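Local coordinates for protein PrgZ (Enterococcus faecalis, PDB 4FAJ) that acts as a membrane-anchored, extracellular pheromone receptor that binds peptide and belongs to the family 5 solute-binding proteins, probably serving in peptide uptake, at residues A[110-115]-A[119-124]; A[182-185]-A[191-194]. One frame throughout, in Å; residues are numbered along the deposited sequence.

Interaction 1: residues A[110-115]-A[119-124]; sequences GQPKVS and KTYTIV
V114 and Y121 sit opposite each other as a non-hydrogen-bonded pair of an antiparallel beta hairpin, and on their face the packing is tight. The valine branch CG2 rests over the centre of the Y121 ring in a CH-pi contact, CG2 to ring centroid 3.9 Å and 11° off the normal. CG1 lies anti to the backbone N (chi1 -175°), which turns CG2 onto the ring. P112 approaches obliquely, its CB 3.4 Å from Y121 CD2, and its compact ring also lies beside I123 CG1. Helix 202-205 adds F202, edge-to-face against Y121, so a broad aromatic ring suits this place.

On the other face T120 is buried against strand 190-194, but K113, S115 and T122 are looser and wetter. One water donates to K113 O at 2.7 Å and also bonds S115 OG and T122 OG1, short hydroxyls suited to hydration. K113 bends away; of its side chain, only CB stays near T122.

Between the faces, K113 and T122 exchange two backbone bonds, K113 N to T122 O being 2.9 Å. S115 and T120 do likewise. K119 and T120 both face S115, a classic beta bulge, and K119 N adds a weak bond to S115 O. Ahead of strand 113-115, a water donating to Q111 O and T122 O bridges the segments. The chemistry implies a ladder held by peptide groups, with dispersion on one face and hydration on the other.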
# COMPACT_ATOMS: atom_id res chain seq x y z
N GLY A 110 -10.31 -6.05 23.63
CA GLY A 110 -11.66 -5.90 23.12
C GLY A 110 -11.71 -4.73 22.15
O GLY A 110 -10.73 -4.02 21.99
N GLN A 111 -12.86 -4.55 21.51
CA GLN A 111 -13.11 -3.36 20.68
C GLN A 111 -13.03 -2.10 21.54
O GLN A 111 -13.20 -2.16 22.76
CB GLN A 111 -14.50 -3.46 20.03
CG GLN A 111 -14.65 -4.57 19.00
CD GLN A 111 -13.81 -4.35 17.76
OE1 GLN A 111 -13.39 -3.23 17.47
NE2 GLN A 111 -13.57 -5.42 17.01
N PRO A 112 -12.80 -0.93 20.91
CA PRO A 112 -12.74 0.28 21.72
C PRO A 112 -14.08 0.62 22.38
O PRO A 112 -15.15 0.34 21.81
CB PRO A 112 -12.34 1.37 20.71
CG PRO A 112 -11.73 0.64 19.59
CD PRO A 112 -12.50 -0.64 19.50
N LYS A 113 -14.00 1.19 23.57
CA LYS A 113 -15.15 1.79 24.22
C LYS A 113 -15.16 3.24 23.79
O LYS A 113 -14.22 3.99 24.08
CB LYS A 113 -15.03 1.66 25.75
CG LYS A 113 -16.17 2.27 26.56
CD LYS A 113 -17.56 1.98 25.99
CE LYS A 113 -17.86 0.49 25.93
NZ LYS A 113 -18.02 -0.11 27.27
N VAL A 114 -16.21 3.63 23.08
CA VAL A 114 -16.28 4.97 22.50
C VAL A 114 -17.22 5.85 23.32
O VAL A 114 -18.33 5.44 23.66
CB VAL A 114 -16.76 4.93 21.03
CG1 VAL A 114 -16.71 6.31 20.43
CG2 VAL A 114 -15.90 3.97 20.21
N SER A 115 -16.76 7.05 23.63
CA SER A 115 -17.52 7.96 24.48
C SER A 115 -17.36 9.37 23.93
O SER A 115 -16.75 9.56 22.88
CB SER A 115 -17.02 7.88 25.92
OG SER A 115 -15.66 8.27 26.02
N LYS A 119 -16.02 10.67 19.96
CA LYS A 119 -14.66 11.23 19.83
C LYS A 119 -13.56 10.66 20.75
O LYS A 119 -12.37 10.83 20.45
CB LYS A 119 -14.69 12.76 19.99
CG LYS A 119 -15.55 13.47 18.95
CD LYS A 119 -15.24 14.95 18.85
CE LYS A 119 -15.55 15.70 20.13
NZ LYS A 119 -17.01 15.72 20.41
N THR A 120 -13.93 10.01 21.84
CA THR A 120 -12.95 9.41 22.76
C THR A 120 -12.99 7.89 22.69
O THR A 120 -14.05 7.29 22.84
CB THR A 120 -13.19 9.88 24.22
OG1 THR A 120 -13.14 11.31 24.27
CG2 THR A 120 -12.13 9.30 25.16
N TYR A 121 -11.83 7.28 22.43
CA TYR A 121 -11.67 5.83 22.35
C TYR A 121 -10.84 5.36 23.54
O TYR A 121 -9.72 5.84 23.73
CB TYR A 121 -10.95 5.44 21.06
CG TYR A 121 -11.82 5.47 19.82
CD1 TYR A 121 -12.47 6.63 19.42
CD2 TYR A 121 -11.97 4.33 19.04
CE1 TYR A 121 -13.26 6.66 18.28
CE2 TYR A 121 -12.76 4.35 17.89
CZ TYR A 121 -13.41 5.52 17.52
OH TYR A 121 -14.19 5.54 16.39
N THR A 122 -11.37 4.42 24.31
CA THR A 122 -10.64 3.81 25.42
C THR A 122 -10.42 2.34 25.12
O THR A 122 -11.36 1.62 24.79
CB THR A 122 -11.39 3.98 26.76
OG1 THR A 122 -11.52 5.38 27.05
CG2 THR A 122 -10.62 3.30 27.91
N ILE A 123 -9.17 1.91 25.22
CA ILE A 123 -8.76 0.57 24.80
C ILE A 123 -7.88 -0.06 25.89
O ILE A 123 -7.01 0.61 26.45
CB ILE A 123 -7.96 0.62 23.48
CG1 ILE A 123 -8.82 1.23 22.37
CG2 ILE A 123 -7.42 -0.77 23.11
CD1 ILE A 123 -8.05 1.74 21.18
N VAL A 124 -8.12 -1.33 26.18
CA VAL A 124 -7.33 -2.03 27.20
C VAL A 124 -6.43 -3.06 26.51
O VAL A 124 -6.91 -3.86 25.70
CB VAL A 124 -8.24 -2.71 28.26
CG1 VAL A 124 -7.40 -3.57 29.20
CG2 VAL A 124 -9.01 -1.66 29.05
O HOH W 1 -10.33 -2.84 25.18
O HOH W 2 -12.12 -1.09 24.84
O HOH W 3 -14.09 5.93 25.90

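Interaction 2: residues A[182-185]-A[191-194]; sequences AVKS and LEIE
Three backbone hydrogen bonds join A182 through K184 to E192 through E194 in an antiparallel beta hairpin, at the outer edge of a four-stranded sheet. K184 and E192 form the hydrogen-bonded pair: E192 N reaches K184 O at 2.9 Å and K184 N returns to E192 O at 3.0 Å, both nearly in line with the acceptor carbonyls. E194 N gives the third bond, to A182 O, just before strand 183-186 begins. A water donates to E192 O at 2.9 Å and more weakly to A182 O, so E192 O is gripped by both an amide and a water.

Next come the charged side chains. K184 and E192 run alongside each other on one face, where the long K184 chain suits the solvent side, while E192 also packs on T120 and T122 of the neighbouring strand and is only partly exposed. Their charges attract at most loosely, since K184 NZ and E192 OE2 are 4.2 Å apart, beyond a salt bridge; the methylene CE comes nearer to the carboxylate. E194 directs its carboxylate elsewhere, into a salt bridge with K166.

The opposite face is mainly apolar. V183 pairs with I193 as a non-hydrogen-bonded pair, and branched chains suit this buried strand surface, which W146 of helix 139-150 covers. L191 CD2 touches V183 CG1. At the end of the ladder, the small A182 side chain points toward the partner strand, its CB 3.9 Å from E194 CB. With chi1 at 178°, V183 CG2 stands beside its own backbone N and faces I193, 4.2 Å from I193 CG2.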
# COMPACT_ATOMS: atom_id res chain seq x y z
N ALA A 182 -3.16 13.77 21.19
CA ALA A 182 -4.21 13.43 22.16
C ALA A 182 -4.32 11.91 22.33
O ALA A 182 -5.35 11.31 22.01
CB ALA A 182 -5.55 14.04 21.75
N VAL A 183 -3.23 11.32 22.81
CA VAL A 183 -3.15 9.92 23.16
C VAL A 183 -2.45 9.84 24.51
O VAL A 183 -1.41 10.46 24.70
CB VAL A 183 -2.35 9.13 22.12
CG1 VAL A 183 -2.25 7.66 22.53
CG2 VAL A 183 -2.98 9.27 20.73
N LYS A 184 -3.03 9.09 25.45
CA LYS A 184 -2.40 8.93 26.76
C LYS A 184 -2.59 7.53 27.35
O LYS A 184 -3.59 6.86 27.07
CB LYS A 184 -2.91 9.99 27.74
CG LYS A 184 -4.31 9.73 28.30
CD LYS A 184 -4.76 10.86 29.22
CE LYS A 184 -6.14 10.58 29.79
NZ LYS A 184 -6.52 11.58 30.83
N SER A 185 -1.64 7.12 28.19
CA SER A 185 -1.77 5.92 29.00
C SER A 185 -2.47 6.24 30.32
O SER A 185 -2.33 7.34 30.86
CB SER A 185 -0.39 5.31 29.29
OG SER A 185 0.47 6.28 29.86
N LEU A 191 -5.23 2.67 27.19
CA LEU A 191 -4.99 3.77 26.27
C LEU A 191 -6.26 4.59 26.10
O LEU A 191 -7.34 4.02 25.94
CB LEU A 191 -4.58 3.22 24.91
CG LEU A 191 -3.13 2.81 24.69
CD1 LEU A 191 -3.01 2.04 23.36
CD2 LEU A 191 -2.22 4.06 24.68
N GLU A 192 -6.15 5.91 26.14
CA GLU A 192 -7.26 6.80 25.79
C GLU A 192 -6.84 7.72 24.64
O GLU A 192 -5.79 8.34 24.70
CB GLU A 192 -7.71 7.63 27.00
CG GLU A 192 -8.89 8.56 26.70
CD GLU A 192 -9.26 9.46 27.85
OE1 GLU A 192 -9.64 8.95 28.92
OE2 GLU A 192 -9.19 10.70 27.69
N ILE A 193 -7.67 7.78 23.60
CA ILE A 193 -7.38 8.57 22.39
C ILE A 193 -8.55 9.51 22.14
O ILE A 193 -9.71 9.07 22.20
CB ILE A 193 -7.25 7.67 21.15
CG1 ILE A 193 -6.17 6.61 21.34
CG2 ILE A 193 -6.97 8.50 19.88
CD1 ILE A 193 -6.48 5.33 20.60
N GLU A 194 -8.25 10.78 21.85
CA GLU A 194 -9.27 11.73 21.42
C GLU A 194 -9.12 12.13 19.95
O GLU A 194 -8.06 12.56 19.51
CB GLU A 194 -9.30 12.98 22.30
CG GLU A 194 -10.36 13.96 21.83
CD GLU A 194 -11.09 14.63 22.94
OE1 GLU A 194 -12.22 14.19 23.24
OE2 GLU A 194 -10.53 15.59 23.52
O HOH W 4 -6.48 11.11 25.21

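Interactions 1 and 2 are two hairpins in series along the chain, joined into one antiparallel sheet where strand 120-124 meets strand 190-194: Y121 N probably bonds I193 O, and I123 O probably bonds L191 N, both at 2.8 Å. Each thus pairs an outermost strand with an inner one. The inner strands carry buried residues (T120, Y121, I123; L191, I193); the edge strands are mostly more exposed (K113, V114, K184), V183 excepted. Different helices cover the apolar faces, 202-205 for interaction 1 and 139-150 for interaction 2. Interaction 1 relies on an aromatic ring and proline, interaction 2 on aliphatic chains. On the polar side, hydroxyls and water give way to charged chains, and T120 CG2 packs against E192 CG.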